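D-aminoacid aminotransferase-like PLP-dependent enzyme (Haemophilus somnus, PDB 3CEB) probably acts as a pyridoxal-phosphate-dependent 4-amino-4-deoxychorismate lyase of the class IV aminotransferase family. Local coordinates at residues A[85-90]-A[185-190]; A[120-125]-A[133-138]; A[5-10]-A[68-73]. All blocks are in the same frame, centred on the assembly; numbering follows the deposited sequence.

Contact 1 (A[85-90]-A[185-190]). With GOL (glycerol), chain G.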
loop_
_atom_site.group_PDB
_atom_site.type_symbol
_atom_site.label_atom_id
_atom_site.label_comp_id
_atom_site.label_asym_id
_atom_site.label_seq_id
_atom_site.Cartn_x
_atom_site.Cartn_y
_atom_site.Cartn_z
ATOM N N LYS A 85 -10.355 -8.998 4.969
ATOM C CA LYS A 85 -10.430 -8.424 6.286
ATOM C C LYS A 85 -11.237 -7.136 6.223
ATOM O O LYS A 85 -11.330 -6.499 5.175
ATOM C CB LYS A 85 -9.041 -8.140 6.818
ATOM C CG LYS A 85 -8.293 -9.341 7.337
ATOM C CD LYS A 85 -6.855 -8.954 7.763
ATOM C CE LYS A 85 -6.302 -9.986 8.751
ATOM N NZ LYS A 85 -4.897 -9.736 9.130
ATOM N N VAL A 86 -11.834 -6.800 7.363
ATOM C CA VAL A 86 -12.710 -5.655 7.504
ATOM C C VAL A 86 -12.027 -4.596 8.381
ATOM O O VAL A 86 -11.681 -4.840 9.551
ATOM C CB VAL A 86 -14.108 -6.076 8.145
ATOM C CG1 VAL A 86 -14.717 -7.258 7.397
ATOM C CG2 VAL A 86 -13.972 -6.435 9.688
ATOM N N TYR A 87 -11.826 -3.413 7.824
ATOM C CA TYR A 87 -11.305 -2.329 8.631
ATOM C C TYR A 87 -12.303 -1.201 8.656
ATOM O O TYR A 87 -12.474 -0.545 7.641
ATOM C CB TYR A 87 -9.978 -1.807 8.094
ATOM C CG TYR A 87 -8.906 -2.867 7.980
ATOM C CD1 TYR A 87 -8.778 -3.623 6.840
ATOM C CD2 TYR A 87 -8.021 -3.111 9.015
ATOM C CE1 TYR A 87 -7.786 -4.607 6.729
ATOM C CE2 TYR A 87 -7.027 -4.095 8.912
ATOM C CZ TYR A 87 -6.909 -4.837 7.772
ATOM O OH TYR A 87 -5.913 -5.797 7.648
ATOM N N ARG A 88 -12.897 -0.935 9.821
ATOM C CA ARG A 88 -13.938 0.090 9.946
ATOM C C ARG A 88 -13.677 1.288 10.868
ATOM O O ARG A 88 -14.311 2.320 10.723
ATOM C CB ARG A 88 -15.228 -0.585 10.400
ATOM C CG ARG A 88 -15.950 -1.221 9.250
ATOM C CD ARG A 88 -16.761 -2.336 9.728
ATOM N NE ARG A 88 -17.625 -2.862 8.674
ATOM C CZ ARG A 88 -18.188 -4.066 8.752
ATOM N NH1 ARG A 88 -17.915 -4.837 9.798
ATOM N NH2 ARG A 88 -18.985 -4.517 7.791
ATOM N N THR A 89 -12.796 1.131 11.846
ATOM C CA THR A 89 -12.542 2.181 12.824
ATOM C C THR A 89 -11.076 2.438 12.798
ATOM O O THR A 89 -10.289 1.515 12.578
ATOM C CB THR A 89 -12.989 1.803 14.239
ATOM O OG1 THR A 89 -12.375 0.572 14.605
ATOM C CG2 THR A 89 -14.474 1.637 14.311
ATOM N N PHE A 90 -10.725 3.716 12.967
ATOM C CA PHE A 90 -9.346 4.218 12.809
ATOM C C PHE A 90 -8.929 5.204 13.885
ATOM O O PHE A 90 -9.532 6.231 14.041
ATOM C CB PHE A 90 -9.207 4.889 11.437
ATOM C CG PHE A 90 -9.449 3.954 10.283
ATOM C CD1 PHE A 90 -10.711 3.677 9.857
ATOM C CD2 PHE A 90 -8.404 3.349 9.638
ATOM C CE1 PHE A 90 -10.920 2.812 8.822
ATOM C CE2 PHE A 90 -8.616 2.505 8.607
ATOM C CZ PHE A 90 -9.866 2.231 8.200
ATOM N N ILE A 185 -14.820 6.283 6.778
ATOM C CA ILE A 185 -13.398 6.093 6.519
ATOM C C ILE A 185 -13.122 4.655 6.137
ATOM O O ILE A 185 -13.675 3.734 6.734
ATOM C CB ILE A 185 -12.518 6.343 7.794
ATOM C CG1 ILE A 185 -12.904 7.660 8.493
ATOM C CG2 ILE A 185 -11.007 6.290 7.439
ATOM C CD1 ILE A 185 -12.023 8.014 9.650
ATOM N N ARG A 186 -12.262 4.443 5.154
ATOM C CA ARG A 186 -11.865 3.088 4.809
ATOM C C ARG A 186 -10.431 3.018 4.386
ATOM O O ARG A 186 -9.818 4.039 4.059
ATOM C CB ARG A 186 -12.710 2.512 3.683
ATOM C CG ARG A 186 -14.064 2.072 4.127
ATOM C CD ARG A 186 -14.695 1.257 3.033
ATOM N NE ARG A 186 -16.142 1.466 2.962
ATOM C CZ ARG A 186 -16.929 0.954 2.011
ATOM N NH1 ARG A 186 -16.387 0.187 1.062
ATOM N NH2 ARG A 186 -18.249 1.210 2.010
ATOM N N LEU A 187 -9.874 1.824 4.420
ATOM C CA LEU A 187 -8.568 1.615 3.895
ATOM C C LEU A 187 -8.484 1.045 2.497
ATOM O O LEU A 187 -9.316 0.326 2.074
ATOM C CB LEU A 187 -7.666 0.926 4.905
ATOM C CG LEU A 187 -7.601 -0.561 5.159
ATOM C CD1 LEU A 187 -7.203 -1.327 3.990
ATOM C CD2 LEU A 187 -6.636 -0.740 6.209
ATOM N N ILE A 188 -7.476 1.427 1.766
ATOM C CA ILE A 188 -7.214 0.793 0.468
ATOM C C ILE A 188 -5.732 0.365 0.385
ATOM O O ILE A 188 -4.831 1.058 0.869
ATOM C CB ILE A 188 -7.519 1.716 -0.748
ATOM C CG1 ILE A 188 -6.750 3.026 -0.625
ATOM C CG2 ILE A 188 -8.997 1.964 -0.956
ATOM C CD1 ILE A 188 -6.820 3.851 -1.947
ATOM N N ASN A 189 -5.490 -0.801 -0.192
ATOM C CA ASN A 189 -4.129 -1.176 -0.505
ATOM C C ASN A 189 -4.180 -2.331 -1.490
ATOM O O ASN A 189 -5.275 -2.666 -2.001
ATOM C CB ASN A 189 -3.275 -1.489 0.743
ATOM C CG ASN A 189 -3.809 -2.667 1.547
ATOM O OD1 ASN A 189 -4.625 -3.461 1.066
ATOM N ND2 ASN A 189 -3.327 -2.796 2.760
ATOM N N ALA A 190 -3.020 -2.917 -1.790
ATOM C CA ALA A 190 -2.982 -3.981 -2.825
ATOM C C ALA A 190 -4.008 -5.079 -2.503
ATOM O O ALA A 190 -4.616 -5.654 -3.429
ATOM C CB ALA A 190 -1.577 -4.568 -2.986
HETATM C C1 GOL G . -12.012 -4.081 3.520
HETATM O O1 GOL G . -11.620 -3.967 2.178
HETATM C C2 GOL G . -12.666 -2.795 4.044
HETATM O O2 GOL G . -13.099 -3.128 5.365
HETATM C C3 GOL G . -11.683 -1.589 3.926
HETATM O O3 GOL G . -11.721 -0.620 4.984
#
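Phe90 and Tyr87 each offer a ring face to an aliphatic branch of strand 185-188. Ile185 lays CG2 over the Phe90 ring, shifted toward the CD1-CE1 rim, and Ile185 CG2 is 3.6 Å from Phe90 CD1. Beside it, Leu187 CD2 sits over one face of Tyr87, 3.8 Å from the centroid of the Tyr87 ring and 19° off the ring normal. Leu187 takes a chi1 of 83°, with CG between the backbone N and the carbonyl carbon, and this CG packs against Tyr87 CD1 at 3.7 Å. The Phe90 ring also reaches the strand backbone, where its CZ lies 3.8 Å from Leu187 N. Both contacts over the faces are CH-pi interactions. This tight side continues inward: Tyr87 also touches Ile136 and Glu122, and Phe90 touches Leu139.

Within this chain, strand 185-188 is the outermost strand of a mixed sheet and pairs with strand 138-143. The 85-90 loop packs beside it without a direct hydrogen bond between the two segments. Just past the strand, Ala190 N holds the phosphate of the cofactor on Lys103, so the strand leads into the phosphate site.

The solvent side is looser, and a glycerol, probably from the crystallisation liquor, bridges the backbones there. Tyr87 N donates to glycerol O2 at 2.8 Å. Glycerol O3 donates to Tyr87 O, also at 2.8 Å, and accepts from Leu187 N at 3.1 Å with an N-H...O angle of 160°. Asn192 OD1 also bonds the glycerol. The Arg186 side chain starts away from the loop, but its CB borders the glycerol, 3.5 Å from glycerol O3. Its guanidinium forms a salt bridge with Glu184. Arg88, in the loop, starts away from the strand, and its backbone N is bonded to Asp121 OD2.

Contact 2 (A[120-125]-A[133-138])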
loop_
_atom_site.group_PDB
_atom_site.type_symbol
_atom_site.label_atom_id
_atom_site.label_comp_id
_atom_site.label_asym_id
_atom_site.label_seq_id
_atom_site.Cartn_x
_atom_site.Cartn_y
_atom_site.Cartn_z
ATOM N N CYS A 120 -9.579 0.406 18.200
ATOM C CA CYS A 120 -9.785 0.514 16.767
ATOM C C CYS A 120 -9.168 -0.573 15.908
ATOM O O CYS A 120 -8.237 -1.256 16.314
ATOM C CB CYS A 120 -9.218 1.813 16.249
ATOM S SG CYS A 120 -10.025 3.153 17.036
ATOM N N ASP A 121 -9.657 -0.660 14.677
ATOM C CA ASP A 121 -9.175 -1.679 13.767
ATOM C C ASP A 121 -7.837 -1.311 13.166
ATOM O O ASP A 121 -7.173 -2.150 12.577
ATOM C CB ASP A 121 -10.102 -1.849 12.591
ATOM C CG ASP A 121 -11.412 -2.387 12.966
ATOM O OD1 ASP A 121 -11.478 -3.184 13.908
ATOM O OD2 ASP A 121 -12.374 -2.042 12.251
ATOM N N GLU A 122 -7.455 -0.051 13.255
ATOM C CA GLU A 122 -6.235 0.373 12.615
ATOM C C GLU A 122 -6.002 1.850 12.964
ATOM O O GLU A 122 -6.687 2.403 13.847
ATOM C CB GLU A 122 -6.366 -0.011 11.137
ATOM C CG GLU A 122 -5.331 0.348 10.124
ATOM C CD GLU A 122 -3.891 0.009 10.387
ATOM O OE1 GLU A 122 -3.384 -1.110 10.163
ATOM O OE2 GLU A 122 -3.204 0.979 10.659
ATOM N N ILE A 123 -5.001 2.488 12.366
ATOM C CA ILE A 123 -4.678 3.853 12.778
ATOM C C ILE A 123 -4.795 4.790 11.609
ATOM O O ILE A 123 -5.013 4.372 10.477
ATOM C CB ILE A 123 -3.270 4.017 13.434
ATOM C CG1 ILE A 123 -2.141 3.671 12.445
ATOM C CG2 ILE A 123 -3.180 3.176 14.679
ATOM C CD1 ILE A 123 -0.720 3.818 12.991
HETATM N N MSE A 124 -4.621 6.063 11.906
HETATM C CA MSE A 124 -4.710 7.104 10.920
HETATM C C MSE A 124 -3.632 8.119 11.276
HETATM O O MSE A 124 -3.706 8.787 12.295
HETATM C CB MSE A 124 -6.115 7.683 10.981
HETATM C CG MSE A 124 -6.335 8.861 10.090
HETATM SE SE MSE A 124 -8.199 9.385 10.000
HETATM C CE MSE A 124 -8.707 8.044 8.727
ATOM N N ILE A 125 -2.580 8.166 10.469
ATOM C CA ILE A 125 -1.408 8.964 10.805
ATOM C C ILE A 125 -1.565 10.428 10.400
ATOM O O ILE A 125 -1.683 10.773 9.208
ATOM C CB ILE A 125 -0.148 8.377 10.168
ATOM C CG1 ILE A 125 0.085 6.935 10.667
ATOM C CG2 ILE A 125 1.055 9.250 10.506
ATOM C CD1 ILE A 125 1.020 6.137 9.839
ATOM N N ASP A 133 -1.665 8.281 5.922
ATOM C CA ASP A 133 -1.962 6.879 5.710
ATOM C C ASP A 133 -2.365 6.143 6.993
ATOM O O ASP A 133 -2.179 6.678 8.093
ATOM C CB ASP A 133 -0.709 6.174 5.183
ATOM C CG ASP A 133 -0.177 6.737 3.841
ATOM O OD1 ASP A 133 -0.615 7.793 3.322
ATOM O OD2 ASP A 133 0.738 6.080 3.291
ATOM N N CYS A 134 -2.892 4.915 6.855
ATOM C CA CYS A 134 -2.950 3.999 7.994
ATOM C C CYS A 134 -1.626 3.198 7.952
ATOM O O CYS A 134 -0.783 3.478 7.112
ATOM C CB CYS A 134 -4.184 3.084 8.007
ATOM S SG CYS A 134 -4.288 1.893 6.697
ATOM N N SER A 135 -1.427 2.233 8.859
ATOM C CA SER A 135 -0.116 1.579 8.962
ATOM C C SER A 135 0.140 0.676 7.793
ATOM O O SER A 135 1.289 0.471 7.437
ATOM C CB SER A 135 0.049 0.743 10.227
ATOM O OG SER A 135 -0.464 -0.559 10.035
ATOM N N ILE A 136 -0.921 0.141 7.182
ATOM C CA ILE A 136 -0.746 -0.832 6.071
ATOM C C ILE A 136 -1.280 -0.346 4.721
ATOM O O ILE A 136 -1.186 -1.051 3.735
ATOM C CB ILE A 136 -1.382 -2.222 6.352
ATOM C CG1 ILE A 136 -2.897 -2.089 6.407
ATOM C CG2 ILE A 136 -0.823 -2.875 7.611
ATOM C CD1 ILE A 136 -3.633 -3.424 6.758
ATOM N N GLY A 137 -1.855 0.846 4.648
ATOM C CA GLY A 137 -2.419 1.294 3.378
ATOM C C GLY A 137 -2.747 2.763 3.360
ATOM O O GLY A 137 -2.441 3.503 4.313
ATOM N N ASN A 138 -3.316 3.205 2.252
ATOM C CA ASN A 138 -3.785 4.556 2.166
ATOM C C ASN A 138 -5.226 4.645 2.727
ATOM O O ASN A 138 -5.866 3.640 3.030
ATOM C CB ASN A 138 -3.732 5.071 0.717
ATOM C CG ASN A 138 -2.325 5.107 0.156
ATOM O OD1 ASN A 138 -2.022 4.414 -0.824
ATOM N ND2 ASN A 138 -1.449 5.901 0.775
#
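Glu122 reaches across to Ser135 with both carboxylate oxygens. Ser135 N donates to Glu122 OE2 at 2.8 Å, approaching from above the carboxylate plane. Ile123 N donates to the same Glu122 OE2 at 2.9 Å, from the opposite face of that plane. OE2 is therefore gripped by two backbone N-H groups, which should fix the rotation of the carboxylate. Ser135 OG lies 3.0 Å from Glu122 OE1, a possible bond whose proton has another acceptor within reach. The Glu122 side chain starts with CG anti to the backbone N (chi1 176°) and then bends at chi2, 52°, which brings CD round toward Ser135.

The backbones meet directly at the other end. Ile125 N donates to Asp133 O at 2.8 Å, a nearly straight bond with an N-H...O angle of 166°. Strand 122-127 forms a small mixed sheet with strands 90-94 and 130-131. Residues 133-138 belong to the loop that leads on to strand 138-143. In this fold type IV enzyme the loop carries cofactor contacts: Asp133 OD2 is bonded to the pyridine N1 of the modified Lys103. Leu154 N and Leu155 N also bond the Asp133 carboxylate. Ser135 O makes a weak bond to the cofactor O3 and a further bond to Arg107.

Van der Waals contacts, several of them carbon against oxygen, surround the bonds. Cys134 CB packs 3.6 Å from Glu122 CG. Ile125 CG1 passes 3.4 Å from Asp133 O. Ile136 sets its CG1 branch beside Glu122 OE1, at 3.9 Å. Helix 108-114 covers part of this surface, with Leu114 on Glu122 and Ser135, and Leu113 on Ile123.

Contact 3 (A[5-10]-A[68-73]). With SO4 (sulfate ion), chain B.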
loop_
_atom_site.group_PDB
_atom_site.type_symbol
_atom_site.label_atom_id
_atom_site.label_comp_id
_atom_site.label_asym_id
_atom_site.label_seq_id
_atom_site.Cartn_x
_atom_site.Cartn_y
_atom_site.Cartn_z
ATOM N N PHE A 5 17.215 -7.051 2.076
ATOM C CA PHE A 5 16.195 -6.583 1.183
ATOM C C PHE A 5 15.411 -5.486 1.870
ATOM O O PHE A 5 14.543 -5.753 2.690
ATOM C CB PHE A 5 15.277 -7.733 0.861
ATOM C CG PHE A 5 15.981 -8.885 0.240
ATOM C CD1 PHE A 5 16.417 -8.814 -1.073
ATOM C CD2 PHE A 5 16.214 -10.038 0.959
ATOM C CE1 PHE A 5 17.082 -9.853 -1.624
ATOM C CE2 PHE A 5 16.884 -11.081 0.398
ATOM C CZ PHE A 5 17.298 -10.996 -0.886
ATOM N N PRO A 6 15.682 -4.241 1.525
ATOM C CA PRO A 6 15.100 -3.136 2.271
ATOM C C PRO A 6 13.832 -2.541 1.698
ATOM O O PRO A 6 13.279 -1.611 2.258
ATOM C CB PRO A 6 16.196 -2.106 2.201
ATOM C CG PRO A 6 16.753 -2.331 0.824
ATOM C CD PRO A 6 16.730 -3.799 0.598
ATOM N N LEU A 7 13.373 -3.086 0.598
ATOM C CA LEU A 7 12.124 -2.658 -0.015
ATOM C C LEU A 7 11.265 -3.886 -0.395
ATOM O O LEU A 7 11.766 -4.995 -0.541
ATOM C CB LEU A 7 12.433 -1.868 -1.296
ATOM C CG LEU A 7 13.257 -0.591 -1.189
ATOM C CD1 LEU A 7 13.788 -0.131 -2.545
ATOM C CD2 LEU A 7 12.427 0.472 -0.553
ATOM N N PHE A 8 9.964 -3.684 -0.569
ATOM C CA PHE A 8 9.087 -4.759 -1.082
ATOM C C PHE A 8 7.824 -4.281 -1.803
ATOM O O PHE A 8 7.487 -3.091 -1.790
ATOM C CB PHE A 8 8.696 -5.702 0.031
ATOM C CG PHE A 8 7.768 -5.113 1.052
ATOM C CD1 PHE A 8 8.236 -4.285 2.027
ATOM C CD2 PHE A 8 6.415 -5.462 1.075
ATOM C CE1 PHE A 8 7.373 -3.787 3.008
ATOM C CE2 PHE A 8 5.559 -4.961 2.047
ATOM C CZ PHE A 8 6.029 -4.126 2.994
ATOM N N GLU A 9 7.171 -5.241 -2.455
ATOM C CA GLU A 9 5.909 -5.027 -3.156
ATOM C C GLU A 9 4.965 -6.153 -2.711
ATOM O O GLU A 9 5.399 -7.286 -2.514
ATOM C CB GLU A 9 6.116 -5.070 -4.676
ATOM C CG GLU A 9 6.795 -3.815 -5.251
ATOM C CD GLU A 9 5.888 -2.575 -5.240
ATOM O OE1 GLU A 9 4.661 -2.750 -5.362
ATOM O OE2 GLU A 9 6.402 -1.433 -5.084
ATOM N N THR A 10 3.693 -5.849 -2.516
ATOM C CA THR A 10 2.717 -6.862 -2.162
ATOM C C THR A 10 1.695 -6.910 -3.278
ATOM O O THR A 10 1.013 -5.924 -3.544
ATOM C CB THR A 10 2.047 -6.508 -0.844
ATOM O OG1 THR A 10 3.066 -6.377 0.137
ATOM C CG2 THR A 10 1.083 -7.569 -0.373
ATOM N N ILE A 68 7.103 -9.583 -2.833
ATOM C CA ILE A 68 8.410 -9.622 -3.408
ATOM C C ILE A 68 9.297 -8.631 -2.677
ATOM O O ILE A 68 9.113 -7.429 -2.808
ATOM C CB ILE A 68 8.419 -9.281 -4.895
ATOM C CG1 ILE A 68 7.557 -10.277 -5.690
ATOM C CG2 ILE A 68 9.880 -9.310 -5.409
ATOM C CD1 ILE A 68 7.388 -9.928 -7.202
ATOM N N ASP A 69 10.241 -9.139 -1.881
ATOM C CA ASP A 69 11.206 -8.277 -1.250
ATOM C C ASP A 69 12.389 -8.164 -2.217
ATOM O O ASP A 69 12.784 -9.155 -2.825
ATOM C CB ASP A 69 11.682 -8.854 0.073
ATOM C CG ASP A 69 10.653 -8.747 1.185
ATOM O OD1 ASP A 69 9.663 -9.513 1.206
ATOM O OD2 ASP A 69 10.875 -7.906 2.086
ATOM N N TYR A 70 12.967 -6.982 -2.385
ATOM C CA TYR A 70 14.094 -6.851 -3.301
ATOM C C TYR A 70 15.175 -5.892 -2.834
ATOM O O TYR A 70 14.969 -5.117 -1.890
ATOM C CB TYR A 70 13.612 -6.404 -4.673
ATOM C CG TYR A 70 12.886 -5.091 -4.640
ATOM C CD1 TYR A 70 11.572 -5.014 -4.268
ATOM C CD2 TYR A 70 13.528 -3.926 -4.988
ATOM C CE1 TYR A 70 10.892 -3.774 -4.238
ATOM C CE2 TYR A 70 12.870 -2.676 -4.970
ATOM C CZ TYR A 70 11.568 -2.596 -4.602
ATOM O OH TYR A 70 10.944 -1.355 -4.598
ATOM N N ASN A 71 16.335 -6.008 -3.486
ATOM C CA ASN A 71 17.366 -5.005 -3.398
ATOM C C ASN A 71 17.809 -4.645 -4.780
ATOM O O ASN A 71 17.045 -4.814 -5.734
ATOM C CB ASN A 71 18.552 -5.412 -2.560
ATOM C CG ASN A 71 19.091 -6.747 -2.897
ATOM O OD1 ASN A 71 19.276 -7.103 -4.040
ATOM N ND2 ASN A 71 19.360 -7.499 -1.878
ATOM N N HIS A 72 19.026 -4.133 -4.933
ATOM C CA HIS A 72 19.456 -3.711 -6.303
ATOM C C HIS A 72 19.745 -4.855 -7.260
ATOM O O HIS A 72 19.859 -4.626 -8.455
ATOM C CB HIS A 72 20.643 -2.743 -6.288
ATOM C CG HIS A 72 21.991 -3.400 -6.336
ATOM N ND1 HIS A 72 22.670 -3.776 -5.205
ATOM C CD2 HIS A 72 22.825 -3.654 -7.372
ATOM C CE1 HIS A 72 23.846 -4.275 -5.548
ATOM N NE2 HIS A 72 23.972 -4.199 -6.856
ATOM N N HIS A 73 19.832 -6.090 -6.783
ATOM C CA HIS A 73 20.180 -7.148 -7.721
ATOM C C HIS A 73 19.512 -8.511 -7.515
ATOM O O HIS A 73 19.786 -9.433 -8.245
ATOM C CB HIS A 73 21.680 -7.369 -7.665
ATOM C CG HIS A 73 22.090 -8.108 -6.447
ATOM N ND1 HIS A 73 22.442 -9.447 -6.472
ATOM C CD2 HIS A 73 22.116 -7.725 -5.152
ATOM C CE1 HIS A 73 22.710 -9.842 -5.242
ATOM N NE2 HIS A 73 22.509 -8.821 -4.421
HETATM S S SO4 B . 21.527 -3.506 -1.596
HETATM O O1 SO4 B . 21.391 -3.677 -3.054
HETATM O O2 SO4 B . 22.436 -2.434 -1.287
HETATM O O3 SO4 B . 20.308 -3.131 -0.890
HETATM O O4 SO4 B . 22.000 -4.785 -1.104
HETATM O O HOH W 1 12.935 -7.757 3.658
HETATM O O HOH W 2 8.603 -1.190 -3.598
#
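Glu9 and Ile68 exchange two backbone hydrogen bonds, both 2.9 Å long, from Glu9 N to Ile68 O and from Ile68 N to Glu9 O. Two residues along, Tyr70 N donates to Leu7 O at 3.0 Å with an N-H...O angle of 164°. Phe8 and Asp69 face each other between these as a non-hydrogen-bonded pair. Phe8 O instead takes a proton from a water. That water also donates to Glu9 OE2 and accepts from Tyr70 OH at 2.6 Å, so it ties the Tyr70 hydroxyl to both the backbone and the carboxylate. Glu9 has further partners in Arg27, a salt bridge to OE2, and His24, which bonds OE1.

A second water links Phe5 O to Asp69 OD2, though acceptors around it outnumber its protons. Phe5 O is also bonded to Ser105, and Asp69 OD1 forms a salt bridge with Arg67.

With CG of Tyr70 between its backbone N and carbonyl carbon (chi1 59°), the ring lies beside Leu7, whose CB sits over one face, offset toward the rim, 3.5 Å from Tyr70 CZ.

Beyond the strand, Asn71 OD1 accepts from His73 N at 3.0 Å in an Asx turn, and Asp74 N bonds the same oxygen. Asn71 ND2 donates to Gln4 O and lies 3.3 Å from Phe5 CE1, with amide and ring planes 17° apart. A sulfate, probably from the crystallisation liquor, accepts at O1 from both His72 N and His72 ND1.

Strands 7-14 and 63-70 run antiparallel as the central pair of a four-stranded sheet, backed by helix 21-35. This is the N-terminal alpha/beta domain found in fold type IV pyridoxal-phosphate enzymes.

Contact 3 comes first along the chain and closes before the other two begin. Segments 120-125 and 133-138 then fall between the two segments of contact 1. Contacts 1 and 2 are neighbours, with centres about 8 Å apart, and strand 138-143 lies beside both. Both have residues bonded to the cofactor: contact 2 holds the pyridine nitrogen and contact 1 leads to the phosphate. Contact 3 lies across the chain's centre, about 25 Å from contact 1 and 22 Å from contact 2, centre to centre. It belongs to a separate antiparallel sheet. Ala190 and Thr10 touch where the two halves meet, consistent with a cofactor site between two domains.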